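Local coordinates for carbonic anhydrase (Geobacillus kaustophilus, PDB 3VNP), which catalyses the reversible hydration of carbon dioxide to hydrogencarbonate as a homotrimeric, metal-dependent gamma-class carbonic anhydrase, at residues 15-20 with 29-34; 45-50 with 63-68; 56-61 with 72-77; 78-83 with 95-100; 85-90 with 103-108. All coordinates share one frame; numbering follows the deposited sequence.

In the fold
The five contacts climb a left-handed parallel beta-helix, in which three sheets of mainly parallel strands form the walls of a prism. Contact 1 lies near the start of the chain, about 21 Å from contact 5 between centres. Contacts 2 and 3 interlock along the sequence, as do contacts 4 and 5. Contacts 1 and 3 bridge a corner between two walls, whereas contact 4 stays within one wall, its centre about 8 Å from that of contact 3. Contacts 2 and 5, about 10 Å apart between centres, share a magnesium ion through His65 and His87. His82 of contact 4 belongs to another magnesium ion at a different subunit interface, so each metal site requires two chains of the trimer.

Contact 1 of 5, residues 15-20 with 29-34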
# COMPACT_ATOMS: atom_id res chain seq x y z
N ALA A 15 20.76 -12.46 13.43
CA ALA A 15 21.75 -11.39 13.35
C ALA A 15 22.07 -10.91 11.93
O ALA A 15 22.35 -9.72 11.72
CB ALA A 15 23.04 -11.81 14.06
N SER A 16 22.04 -11.82 10.96
CA SER A 16 22.34 -11.47 9.58
C SER A 16 21.13 -10.88 8.85
O SER A 16 21.22 -10.54 7.66
CB SER A 16 22.83 -12.70 8.81
OG SER A 16 21.77 -13.61 8.61
N ALA A 17 20.01 -10.76 9.55
CA ALA A 17 18.80 -10.21 8.93
C ALA A 17 18.87 -8.69 8.73
O ALA A 17 19.45 -7.96 9.54
CB ALA A 17 17.58 -10.57 9.78
N PHE A 18 18.27 -8.23 7.63
CA PHE A 18 18.21 -6.82 7.30
C PHE A 18 16.80 -6.27 7.53
O PHE A 18 15.84 -6.70 6.88
CB PHE A 18 18.61 -6.59 5.84
CG PHE A 18 18.30 -5.20 5.33
CD1 PHE A 18 18.76 -4.07 6.00
CD2 PHE A 18 17.55 -5.02 4.17
CE1 PHE A 18 18.49 -2.78 5.52
CE2 PHE A 18 17.28 -3.74 3.69
CZ PHE A 18 17.75 -2.62 4.37
N ILE A 19 16.68 -5.34 8.48
CA ILE A 19 15.40 -4.71 8.78
C ILE A 19 15.51 -3.25 8.35
O ILE A 19 16.13 -2.43 9.04
CB ILE A 19 15.07 -4.79 10.30
CG1 ILE A 19 14.46 -6.15 10.65
CG2 ILE A 19 14.02 -3.73 10.65
CD1 ILE A 19 15.15 -7.36 10.05
N ALA A 20 14.92 -2.93 7.20
CA ALA A 20 14.98 -1.58 6.66
C ALA A 20 14.33 -0.53 7.55
O ALA A 20 13.66 -0.85 8.53
CB ALA A 20 14.35 -1.55 5.28
N VAL A 29 6.93 -12.84 16.60
CA VAL A 29 7.49 -12.96 15.25
C VAL A 29 8.90 -13.55 15.29
O VAL A 29 9.71 -13.23 16.17
CB VAL A 29 7.55 -11.57 14.54
CG1 VAL A 29 8.15 -11.72 13.16
CG2 VAL A 29 6.16 -10.97 14.45
N VAL A 30 9.20 -14.42 14.33
CA VAL A 30 10.52 -15.03 14.25
C VAL A 30 11.04 -14.84 12.83
O VAL A 30 10.40 -15.28 11.88
CB VAL A 30 10.48 -16.54 14.59
CG1 VAL A 30 11.85 -17.15 14.45
CG2 VAL A 30 9.97 -16.74 16.01
N ILE A 31 12.19 -14.20 12.70
CA ILE A 31 12.78 -13.96 11.38
C ILE A 31 14.13 -14.66 11.23
O ILE A 31 15.03 -14.50 12.06
CB ILE A 31 12.92 -12.44 11.12
CG1 ILE A 31 11.53 -11.82 11.01
CG2 ILE A 31 13.71 -12.20 9.84
CD1 ILE A 31 11.51 -10.30 11.11
N GLY A 32 14.26 -15.42 10.14
CA GLY A 32 15.47 -16.18 9.87
C GLY A 32 16.69 -15.43 9.37
O GLY A 32 16.67 -14.21 9.18
N GLU A 33 17.75 -16.20 9.14
CA GLU A 33 19.04 -15.68 8.67
C GLU A 33 19.00 -15.22 7.21
O GLU A 33 18.33 -15.83 6.37
CB GLU A 33 20.10 -16.78 8.84
CG GLU A 33 21.48 -16.32 9.34
CD GLU A 33 21.52 -16.00 10.84
OE1 GLU A 33 21.07 -16.83 11.65
OE2 GLU A 33 22.03 -14.91 11.20
N GLU A 34 19.71 -14.14 6.93
CA GLU A 34 19.79 -13.59 5.58
C GLU A 34 18.49 -13.09 4.95
O GLU A 34 18.48 -12.72 3.78
CB GLU A 34 20.45 -14.61 4.64
CG GLU A 34 21.95 -14.81 4.90
CD GLU A 34 22.57 -15.86 3.99
OE1 GLU A 34 22.17 -17.04 4.08
OE2 GLU A 34 23.45 -15.50 3.18
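Ser16 meets the bent side chain of Glu33 where the chain after strand 29-31 runs past the loop that leads into strand 18-19. Glu33 folds back on itself at chi2 (75°), and this turn carries its carboxylate round to the backbone of Ser16. There the N-H of Ser16 gives a hydrogen bond to Glu33 OE2 of 3.1 Å, reaching the oxygen on its anti side and 26° out of the carboxylate plane. The Ser16 hydroxyl points to the same carboxylate and to the N-H of Glu34, but its modelled position is too close to Glu33 for these bonds to be more than doubtful. Next to it the contact turns apolar. Ile31 points toward Ala17, with Ile31 CG2 4.2 Å from Ala17 CB, and the same alanine methyl lies 3.8 Å from Gly32 O. A small residue suits this place, because backbone and branched side chain both come near it. Ile31 and Ile19 also touch Ile13, while helix 146-170 reaches this corner through Gln164 and Lys167, which bond to the carbonyls of Ser16 and Ala17. Chemically, the corner of the beta-helix is therefore graded, from an exposed carboxylate gripping a loop N-H to an aliphatic interior.

Contact 2 of 5, residues 45-50 with 63-68; sequences GDVAPT and ILHQSP. With MG (magnesium ion), chain E.
Val47 and Gln66 approach to 5.6 Å between CA atoms where the chain turns a corner at residues 46-48, exposing backbone N-H groups to the end of strand 63-65. The Gln66 chain bends at chi2 (75°), which turns its amide to that corner. Its OE1 accepts from two successive amides, Val47 N at 3.2 Å, nearly along the C=O axis, and Ala48 N at 3.0 Å, tilted 31° from the carbonyl plane. Its NE2 gives a hydrogen bond to Arg44 O, so both ends of the buried amide are used. An alanine in place of Gln66 would probably leave the two corner N-H groups without their acceptor and open a gap at the turn. Beside it, His65 NE2 gives a hydrogen bond to Asp46 OD2 of 2.8 Å, in the ring plane and on the syn lone pair, although carboxylate and ring stand 80° apart. Val47 sends CG2 obliquely to the ring, 3.3 Å from His65 NE2, and CG1 to Pro68 CD at 3.8 Å. His65 ND1 binds the magnesium ion at 2.3 Å, with His87 of the same chain and His82 of the second subunit. Asp46 OD1 pairs with Arg44, consistent with a second shell that restrains the ligand ring.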
# COMPACT_ATOMS: atom_id res chain seq x y z
N GLY A 45 2.66 -9.17 15.05
CA GLY A 45 2.39 -10.51 15.55
C GLY A 45 1.61 -10.45 16.84
O GLY A 45 2.07 -10.89 17.89
N ASP A 46 0.40 -9.91 16.77
CA ASP A 46 -0.38 -9.79 17.99
C ASP A 46 -1.68 -10.58 17.98
O ASP A 46 -2.49 -10.43 18.89
CB ASP A 46 -0.63 -8.30 18.27
CG ASP A 46 -1.25 -7.59 17.08
OD1 ASP A 46 -1.11 -6.35 16.99
OD2 ASP A 46 -1.88 -8.27 16.25
N VAL A 47 -1.87 -11.42 16.97
CA VAL A 47 -3.07 -12.27 16.89
C VAL A 47 -2.68 -13.75 16.93
O VAL A 47 -3.28 -14.53 17.67
CB VAL A 47 -3.90 -11.99 15.62
CG1 VAL A 47 -5.13 -12.88 15.59
CG2 VAL A 47 -4.32 -10.53 15.59
N ALA A 48 -1.68 -14.13 16.14
CA ALA A 48 -1.21 -15.52 16.11
C ALA A 48 0.26 -15.55 15.73
O ALA A 48 0.82 -14.55 15.30
CB ALA A 48 -2.03 -16.34 15.11
N PRO A 49 0.92 -16.70 15.91
CA PRO A 49 2.34 -16.87 15.60
C PRO A 49 2.71 -16.51 14.16
O PRO A 49 1.97 -16.81 13.22
CB PRO A 49 2.57 -18.35 15.89
CG PRO A 49 1.61 -18.61 17.01
CD PRO A 49 0.37 -17.92 16.53
N THR A 50 3.86 -15.87 13.99
CA THR A 50 4.34 -15.53 12.66
C THR A 50 5.76 -16.05 12.56
O THR A 50 6.62 -15.68 13.36
CB THR A 50 4.38 -14.00 12.41
OG1 THR A 50 3.07 -13.45 12.60
CG2 THR A 50 4.84 -13.70 10.99
N ILE A 63 2.20 -5.83 4.30
CA ILE A 63 1.53 -5.95 5.57
C ILE A 63 1.39 -7.43 5.93
O ILE A 63 0.79 -8.20 5.18
CB ILE A 63 0.12 -5.32 5.55
CG1 ILE A 63 0.16 -3.94 4.89
CG2 ILE A 63 -0.42 -5.22 6.97
CD1 ILE A 63 1.11 -2.96 5.57
N LEU A 64 1.96 -7.81 7.07
CA LEU A 64 1.86 -9.18 7.54
C LEU A 64 1.08 -9.20 8.85
O LEU A 64 1.46 -8.52 9.80
CB LEU A 64 3.25 -9.79 7.73
CG LEU A 64 3.85 -10.41 6.45
CD1 LEU A 64 3.92 -9.36 5.34
CD2 LEU A 64 5.23 -10.99 6.73
N HIS A 65 -0.02 -9.95 8.88
CA HIS A 65 -0.83 -10.05 10.08
C HIS A 65 -1.50 -11.43 10.15
O HIS A 65 -1.28 -12.28 9.29
CB HIS A 65 -1.90 -8.95 10.10
CG HIS A 65 -2.44 -8.66 11.47
ND1 HIS A 65 -3.73 -8.23 11.69
CD2 HIS A 65 -1.86 -8.72 12.69
CE1 HIS A 65 -3.92 -8.05 12.98
NE2 HIS A 65 -2.80 -8.35 13.61
N GLN A 66 -2.32 -11.64 11.17
CA GLN A 66 -2.98 -12.93 11.32
C GLN A 66 -4.40 -12.81 11.86
O GLN A 66 -4.78 -11.79 12.44
CB GLN A 66 -2.19 -13.84 12.27
CG GLN A 66 -0.67 -13.66 12.28
CD GLN A 66 -0.25 -12.41 13.02
OE1 GLN A 66 -0.79 -12.08 14.07
NE2 GLN A 66 0.74 -11.70 12.48
N SER A 67 -5.17 -13.87 11.63
CA SER A 67 -6.52 -14.00 12.15
C SER A 67 -6.33 -15.02 13.29
O SER A 67 -5.35 -15.79 13.29
CB SER A 67 -7.48 -14.52 11.07
OG SER A 67 -7.05 -15.76 10.53
N PRO A 68 -7.24 -15.04 14.28
CA PRO A 68 -7.10 -15.98 15.41
C PRO A 68 -6.83 -17.44 15.04
O PRO A 68 -7.40 -17.98 14.10
CB PRO A 68 -8.43 -15.81 16.15
CG PRO A 68 -8.79 -14.40 15.88
CD PRO A 68 -8.49 -14.27 14.40
MG MG E . -5.65 -8.16 10.35
O HOH W 1 -7.47 -7.40 11.78

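Contact 3 of 5, residues 56-61 with 72-77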
# COMPACT_ATOMS: atom_id res chain seq x y z
N VAL A 56 14.68 -15.17 3.02
CA VAL A 56 13.40 -14.69 2.51
C VAL A 56 13.44 -13.18 2.31
O VAL A 56 14.16 -12.48 3.02
CB VAL A 56 12.26 -14.99 3.51
CG1 VAL A 56 10.98 -14.33 3.05
CG2 VAL A 56 12.09 -16.49 3.67
N ASN A 57 12.70 -12.67 1.33
CA ASN A 57 12.64 -11.23 1.13
C ASN A 57 11.19 -10.78 1.09
O ASN A 57 10.38 -11.31 0.33
CB ASN A 57 13.37 -10.76 -0.14
CG ASN A 57 12.69 -11.21 -1.42
OD1 ASN A 57 13.05 -12.24 -2.00
ND2 ASN A 57 11.70 -10.44 -1.86
N ILE A 58 10.85 -9.84 1.97
CA ILE A 58 9.52 -9.28 2.06
C ILE A 58 9.67 -7.83 1.62
O ILE A 58 10.09 -6.97 2.40
CB ILE A 58 8.99 -9.40 3.49
CG1 ILE A 58 8.79 -10.88 3.83
CG2 ILE A 58 7.67 -8.64 3.64
CD1 ILE A 58 8.35 -11.14 5.24
N GLN A 59 9.33 -7.57 0.37
CA GLN A 59 9.49 -6.24 -0.21
C GLN A 59 8.63 -5.10 0.34
O GLN A 59 7.66 -5.31 1.07
CB GLN A 59 9.36 -6.35 -1.74
CG GLN A 59 10.59 -7.02 -2.36
CD GLN A 59 10.40 -7.38 -3.82
OE1 GLN A 59 9.99 -6.55 -4.63
NE2 GLN A 59 10.72 -8.63 -4.17
N ASP A 60 9.06 -3.89 -0.03
CA ASP A 60 8.48 -2.61 0.37
C ASP A 60 6.98 -2.48 0.56
O ASP A 60 6.20 -2.94 -0.27
CB ASP A 60 8.95 -1.55 -0.63
CG ASP A 60 10.41 -1.72 -1.00
OD1 ASP A 60 11.29 -1.20 -0.26
OD2 ASP A 60 10.68 -2.38 -2.02
N ASN A 61 6.60 -1.84 1.65
CA ASN A 61 5.20 -1.59 1.97
C ASN A 61 4.28 -2.79 2.12
O ASN A 61 3.09 -2.69 1.79
CB ASN A 61 4.59 -0.66 0.92
CG ASN A 61 5.09 0.75 1.06
OD1 ASN A 61 4.75 1.45 2.02
ND2 ASN A 61 5.90 1.19 0.10
N LEU A 72 1.00 -17.41 10.67
CA LEU A 72 1.49 -16.91 9.39
C LEU A 72 2.87 -17.54 9.19
O LEU A 72 3.83 -17.19 9.88
CB LEU A 72 1.60 -15.38 9.44
CG LEU A 72 2.20 -14.67 8.21
CD1 LEU A 72 1.35 -14.97 6.98
CD2 LEU A 72 2.26 -13.17 8.45
N ILE A 73 2.96 -18.49 8.26
CA ILE A 73 4.22 -19.17 7.99
C ILE A 73 4.79 -18.84 6.61
O ILE A 73 4.12 -19.01 5.60
CB ILE A 73 4.08 -20.72 8.09
CG1 ILE A 73 3.87 -21.17 9.54
CG2 ILE A 73 5.33 -21.40 7.53
CD1 ILE A 73 2.50 -20.90 10.05
N ILE A 74 6.04 -18.38 6.58
CA ILE A 74 6.71 -18.06 5.33
C ILE A 74 8.03 -18.82 5.33
O ILE A 74 9.00 -18.37 5.94
CB ILE A 74 7.01 -16.55 5.24
CG1 ILE A 74 5.71 -15.75 5.37
CG2 ILE A 74 7.71 -16.24 3.92
CD1 ILE A 74 5.91 -14.25 5.31
N GLU A 75 8.07 -19.95 4.64
CA GLU A 75 9.28 -20.78 4.60
C GLU A 75 10.48 -20.17 3.88
O GLU A 75 10.40 -19.09 3.29
CB GLU A 75 8.96 -22.15 4.00
CG GLU A 75 7.84 -22.87 4.73
CD GLU A 75 7.66 -24.31 4.28
OE1 GLU A 75 7.89 -24.60 3.08
OE2 GLU A 75 7.27 -25.15 5.11
N ASP A 76 11.61 -20.87 3.94
CA ASP A 76 12.85 -20.41 3.34
C ASP A 76 12.78 -20.07 1.85
O ASP A 76 12.00 -20.64 1.10
CB ASP A 76 13.95 -21.45 3.56
CG ASP A 76 14.45 -21.47 4.99
OD1 ASP A 76 13.62 -21.46 5.93
OD2 ASP A 76 15.68 -21.51 5.18
N GLY A 77 13.62 -19.11 1.45
CA GLY A 77 13.70 -18.69 0.07
C GLY A 77 12.51 -18.00 -0.59
O GLY A 77 12.55 -17.74 -1.79
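Val56 holds CG1 anti to its backbone N (chi1 173°), which sends CG1 to Ile74 and CG2 to the backbone of residues 75-77. Ile58 and Ile74 both keep CG1 anti to the carbonyl carbon and continue fully extended (chi2 177° and 179°), and their terminal methyls meet, the chains set obliquely to each other, with Ile58 CD1 lying 4.0 Å from Ile74 CD1. The other branch of Ile74 serves Val56, with Ile74 CG2 3.9 Å from Val56 CG1, the two side chains crossing at about a right angle. Val56 CG2 comes to 3.1 Å from Glu75 O and 3.8 Å from Gly77 N, closely against the bend of the chain. Beta-branched residues suit these places: Val56 divides its methyls between Ile74 and backbone, while Ile74 gives one branch to Val56 and the other to Ile58. No hydrogen bond joins the two segments; their backbones are bonded instead to other coils, as Asn57 is to Val78 and Val80. Leu64 packs on both Ile58 and Ile74 and so joins the cluster. Strands 57-58 and 72-74 belong to different walls, and aliphatic residues pointing inward across a corner are characteristic of the interior of the left-handed parallel beta-helix built from hexapeptide repeats.

Contact 4 of 5, residues 78-83 with 95-100. With MG (magnesium ion), chain G.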
# COMPACT_ATOMS: atom_id res chain seq x y z
N VAL A 78 11.47 -17.71 0.18
CA VAL A 78 10.28 -17.06 -0.38
C VAL A 78 10.52 -15.60 -0.78
O VAL A 78 11.24 -14.86 -0.11
CB VAL A 78 9.10 -17.11 0.62
CG1 VAL A 78 7.99 -16.16 0.17
CG2 VAL A 78 8.57 -18.53 0.70
N THR A 79 9.91 -15.21 -1.89
CA THR A 79 10.01 -13.85 -2.39
C THR A 79 8.62 -13.23 -2.30
O THR A 79 7.67 -13.71 -2.89
CB THR A 79 10.46 -13.83 -3.87
OG1 THR A 79 11.87 -13.99 -3.95
CG2 THR A 79 10.08 -12.52 -4.52
N VAL A 80 8.51 -12.16 -1.52
CA VAL A 80 7.24 -11.46 -1.38
C VAL A 80 7.40 -10.09 -2.04
O VAL A 80 8.15 -9.23 -1.57
CB VAL A 80 6.84 -11.28 0.11
CG1 VAL A 80 5.52 -10.51 0.21
CG2 VAL A 80 6.68 -12.64 0.78
N GLY A 81 6.69 -9.91 -3.15
CA GLY A 81 6.77 -8.66 -3.90
C GLY A 81 6.28 -7.43 -3.16
O GLY A 81 5.69 -7.50 -2.09
N HIS A 82 6.53 -6.28 -3.77
CA HIS A 82 6.15 -4.99 -3.21
C HIS A 82 4.70 -4.91 -2.80
O HIS A 82 3.82 -5.47 -3.45
CB HIS A 82 6.41 -3.89 -4.23
CG HIS A 82 7.82 -3.82 -4.73
ND1 HIS A 82 8.87 -3.42 -3.92
CD2 HIS A 82 8.35 -4.07 -5.95
CE1 HIS A 82 9.98 -3.42 -4.63
NE2 HIS A 82 9.70 -3.81 -5.86
N GLN A 83 4.46 -4.18 -1.72
CA GLN A 83 3.11 -3.93 -1.24
C GLN A 83 2.19 -5.14 -1.29
O GLN A 83 1.16 -5.12 -1.96
CB GLN A 83 2.52 -2.79 -2.05
CG GLN A 83 1.10 -2.41 -1.73
CD GLN A 83 0.53 -1.41 -2.72
OE1 GLN A 83 -0.63 -1.52 -3.13
NE2 GLN A 83 1.33 -0.42 -3.10
N ALA A 95 8.45 -20.24 -3.01
CA ALA A 95 7.32 -19.70 -3.75
C ALA A 95 7.57 -18.21 -3.97
O ALA A 95 8.38 -17.60 -3.27
CB ALA A 95 6.03 -19.92 -2.98
N LEU A 96 6.90 -17.62 -4.95
CA LEU A 96 7.06 -16.20 -5.22
C LEU A 96 5.69 -15.52 -5.25
O LEU A 96 4.79 -15.94 -5.98
CB LEU A 96 7.80 -15.99 -6.54
CG LEU A 96 8.12 -14.52 -6.88
CD1 LEU A 96 9.27 -14.44 -7.87
CD2 LEU A 96 6.86 -13.86 -7.44
N ILE A 97 5.54 -14.46 -4.47
CA ILE A 97 4.28 -13.72 -4.42
C ILE A 97 4.41 -12.40 -5.18
O ILE A 97 5.12 -11.49 -4.75
CB ILE A 97 3.87 -13.43 -2.96
CG1 ILE A 97 3.97 -14.72 -2.13
CG2 ILE A 97 2.44 -12.87 -2.92
CD1 ILE A 97 3.06 -15.87 -2.57
N GLY A 98 3.71 -12.30 -6.30
CA GLY A 98 3.77 -11.09 -7.11
C GLY A 98 3.32 -9.83 -6.38
O GLY A 98 2.37 -9.85 -5.60
N MET A 99 4.02 -8.73 -6.65
CA MET A 99 3.71 -7.44 -6.03
C MET A 99 2.22 -7.10 -6.14
O MET A 99 1.56 -7.43 -7.13
CB MET A 99 4.54 -6.34 -6.71
CG MET A 99 4.19 -6.14 -8.18
SD MET A 99 5.34 -5.05 -9.07
CE MET A 99 6.54 -6.27 -9.64
N GLY A 100 1.69 -6.44 -5.11
CA GLY A 100 0.29 -6.05 -5.11
C GLY A 100 -0.74 -7.14 -4.89
O GLY A 100 -1.94 -6.90 -5.01
MG MG G . 10.63 -5.04 -7.84
O HOH W 2 12.04 -7.08 -7.60
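His82 meets Met99 at the edge of its imidazole: the sulphur lies near the ring plane, with Met99 SD 4.4 Å from His82 CD2. Elsewhere on the rim, His82 NE2 binds a magnesium ion at 2.5 Å, and ND1 makes a weak hydrogen bond to Asp60 OD2. His65 of the third subunit turns its ring about 80° from that of His82, and it binds the same metal, as does His87 of that subunit. Met99, its CG between the backbone N and the carbonyl carbon (chi1 65°), also lays CB alongside His82 CB at 4.0 Å. Before this site along the chain the two segments run 2° apart, as neighbouring strands of successive coils in one wall of a left-handed parallel beta-helix. Thr79 pairs with Leu96 and Val80 with Ile97 in parallel: Thr79 N bonds to Ala95 O, Ile97 N to Thr79 O at 2.8 Å, Gly81 N to Ile97 O at 2.7 Å and, beyond the strands, Gly100 N to His82 O at 2.9 Å. On one face Thr79 CG2 touches Leu96 CG at 3.7 Å. Val80 and Ile97 occupy the other, and Ile97 reaches Val91, Ile109 and Ile115 in the aliphatic core. Gly81 must be small, since a CB there would run into Met99 N and Ile97 O.

Contact 5 of 5, residues 85-90 with 103-108. With MG (magnesium ion), chain E.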
# COMPACT_ATOMS: atom_id res chain seq x y z
N ILE A 85 -0.12 -8.07 0.88
CA ILE A 85 -0.81 -8.30 2.13
C ILE A 85 -0.81 -9.82 2.35
O ILE A 85 -1.23 -10.58 1.49
CB ILE A 85 -2.27 -7.82 2.09
CG1 ILE A 85 -2.32 -6.30 1.96
CG2 ILE A 85 -3.00 -8.27 3.34
CD1 ILE A 85 -3.74 -5.72 1.88
N LEU A 86 -0.30 -10.25 3.50
CA LEU A 86 -0.28 -11.67 3.83
C LEU A 86 -1.03 -11.79 5.13
O LEU A 86 -0.60 -11.25 6.15
CB LEU A 86 1.16 -12.17 4.00
CG LEU A 86 2.06 -12.10 2.76
CD1 LEU A 86 3.45 -12.60 3.11
CD2 LEU A 86 1.46 -12.94 1.65
N HIS A 87 -2.16 -12.48 5.09
CA HIS A 87 -2.97 -12.63 6.28
C HIS A 87 -3.16 -14.10 6.66
O HIS A 87 -3.90 -14.82 6.00
CB HIS A 87 -4.32 -11.96 6.05
CG HIS A 87 -4.91 -11.36 7.29
ND1 HIS A 87 -5.67 -12.09 8.18
CD2 HIS A 87 -4.83 -10.11 7.80
CE1 HIS A 87 -6.04 -11.31 9.18
NE2 HIS A 87 -5.54 -10.11 8.98
N SER A 88 -2.47 -14.52 7.72
CA SER A 88 -2.56 -15.91 8.18
C SER A 88 -2.38 -16.85 7.00
O SER A 88 -3.09 -17.85 6.88
CB SER A 88 -3.91 -16.18 8.84
OG SER A 88 -3.98 -15.56 10.10
N ALA A 89 -1.43 -16.52 6.13
CA ALA A 89 -1.17 -17.34 4.97
C ALA A 89 -0.02 -18.28 5.24
O ALA A 89 0.78 -18.06 6.16
CB ALA A 89 -0.84 -16.46 3.77
N ILE A 90 0.05 -19.35 4.45
CA ILE A 90 1.11 -20.34 4.57
C ILE A 90 1.79 -20.41 3.22
O ILE A 90 1.25 -20.96 2.26
CB ILE A 90 0.52 -21.71 4.95
CG1 ILE A 90 -0.15 -21.59 6.31
CG2 ILE A 90 1.62 -22.77 4.99
CD1 ILE A 90 -0.94 -22.81 6.70
N ILE A 103 -2.91 -12.44 -0.10
CA ILE A 103 -3.07 -13.86 0.22
C ILE A 103 -3.84 -13.93 1.51
O ILE A 103 -3.35 -13.51 2.56
CB ILE A 103 -1.70 -14.54 0.39
CG1 ILE A 103 -0.75 -14.11 -0.74
CG2 ILE A 103 -1.87 -16.05 0.39
CD1 ILE A 103 -1.25 -14.44 -2.14
N LEU A 104 -5.04 -14.48 1.46
CA LEU A 104 -5.86 -14.55 2.65
C LEU A 104 -5.74 -15.80 3.52
O LEU A 104 -5.04 -16.76 3.18
CB LEU A 104 -7.32 -14.26 2.27
CG LEU A 104 -7.42 -12.83 1.70
CD1 LEU A 104 -8.82 -12.54 1.22
CD2 LEU A 104 -7.00 -11.82 2.76
N ASP A 105 -6.43 -15.75 4.65
CA ASP A 105 -6.43 -16.78 5.68
C ASP A 105 -6.48 -18.27 5.35
O ASP A 105 -7.40 -18.75 4.68
CB ASP A 105 -7.51 -16.40 6.68
CG ASP A 105 -7.36 -14.97 7.15
OD1 ASP A 105 -6.62 -14.73 8.13
OD2 ASP A 105 -7.95 -14.07 6.52
N ARG A 106 -5.47 -18.98 5.85
CA ARG A 106 -5.32 -20.41 5.67
C ARG A 106 -5.04 -20.80 4.23
O ARG A 106 -4.93 -21.98 3.90
CB ARG A 106 -6.54 -21.15 6.22
CG ARG A 106 -6.80 -20.83 7.68
CD ARG A 106 -8.06 -21.49 8.20
NE ARG A 106 -7.81 -22.86 8.66
CZ ARG A 106 -8.77 -23.68 9.09
NH1 ARG A 106 -10.03 -23.27 9.12
NH2 ARG A 106 -8.46 -24.90 9.50
N ALA A 107 -4.92 -19.80 3.37
CA ALA A 107 -4.61 -20.07 1.98
C ALA A 107 -3.20 -20.63 1.98
O ALA A 107 -2.29 -20.03 2.55
CB ALA A 107 -4.67 -18.80 1.16
N GLU A 108 -3.00 -21.79 1.37
CA GLU A 108 -1.67 -22.38 1.32
C GLU A 108 -1.09 -22.30 -0.09
O GLU A 108 -1.68 -22.78 -1.05
CB GLU A 108 -1.71 -23.82 1.80
CG GLU A 108 -0.40 -24.59 1.62
CD GLU A 108 -0.40 -25.89 2.39
OE1 GLU A 108 -1.47 -26.51 2.51
OE2 GLU A 108 0.68 -26.30 2.87
MG MG E . -5.65 -8.16 10.35
O HOH W 1 -7.47 -7.40 11.78
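Ile103, Ile90 and His87 lose the most surface where segment 85-90 runs beside 103-108. Ile103 holds CG1 anti to the carbonyl carbon and CG2 anti to the backbone N, which spreads two arms: its CG1 meets Leu86 CD2 at 3.5 Å, with the two side chains alongside and pointing the same way, and its CG2 meets Ala89 CB at 3.6 Å. Its N-H and C=O both bond to strand 85-87, Ile103 N to Ile85 O and His87 N to Ile103 O. Further on, Ile90 packs beside Ala107 and Glu108, its N-H bonded to Ala107 O at 3.1 Å. Between these two ladders the register slips by one residue, and a type II turn from Leu104 to Ala107 lies in this interval; Arg106 N within it bonds to Ser88 O at 2.8 Å. His87 stands at the metal. Its NE2 binds the magnesium ion at 2.4 Å, while ND1 gives a hydrogen bond of 2.8 Å to Asp105 OD1, in the ring plane although ring and carboxylate planes lie 71° apart. Asp105 OD1 is also bonded to Ser67 OG. An alanine in place of Asp105 would probably leave His87 ND1 and the Ser67 hydroxyl without this partner and set the ring freer to turn. Since His65 of this chain and His82 of the second subunit share the metal, the carboxylate is placed as a second-shell acceptor and is likely to hold the ring in line.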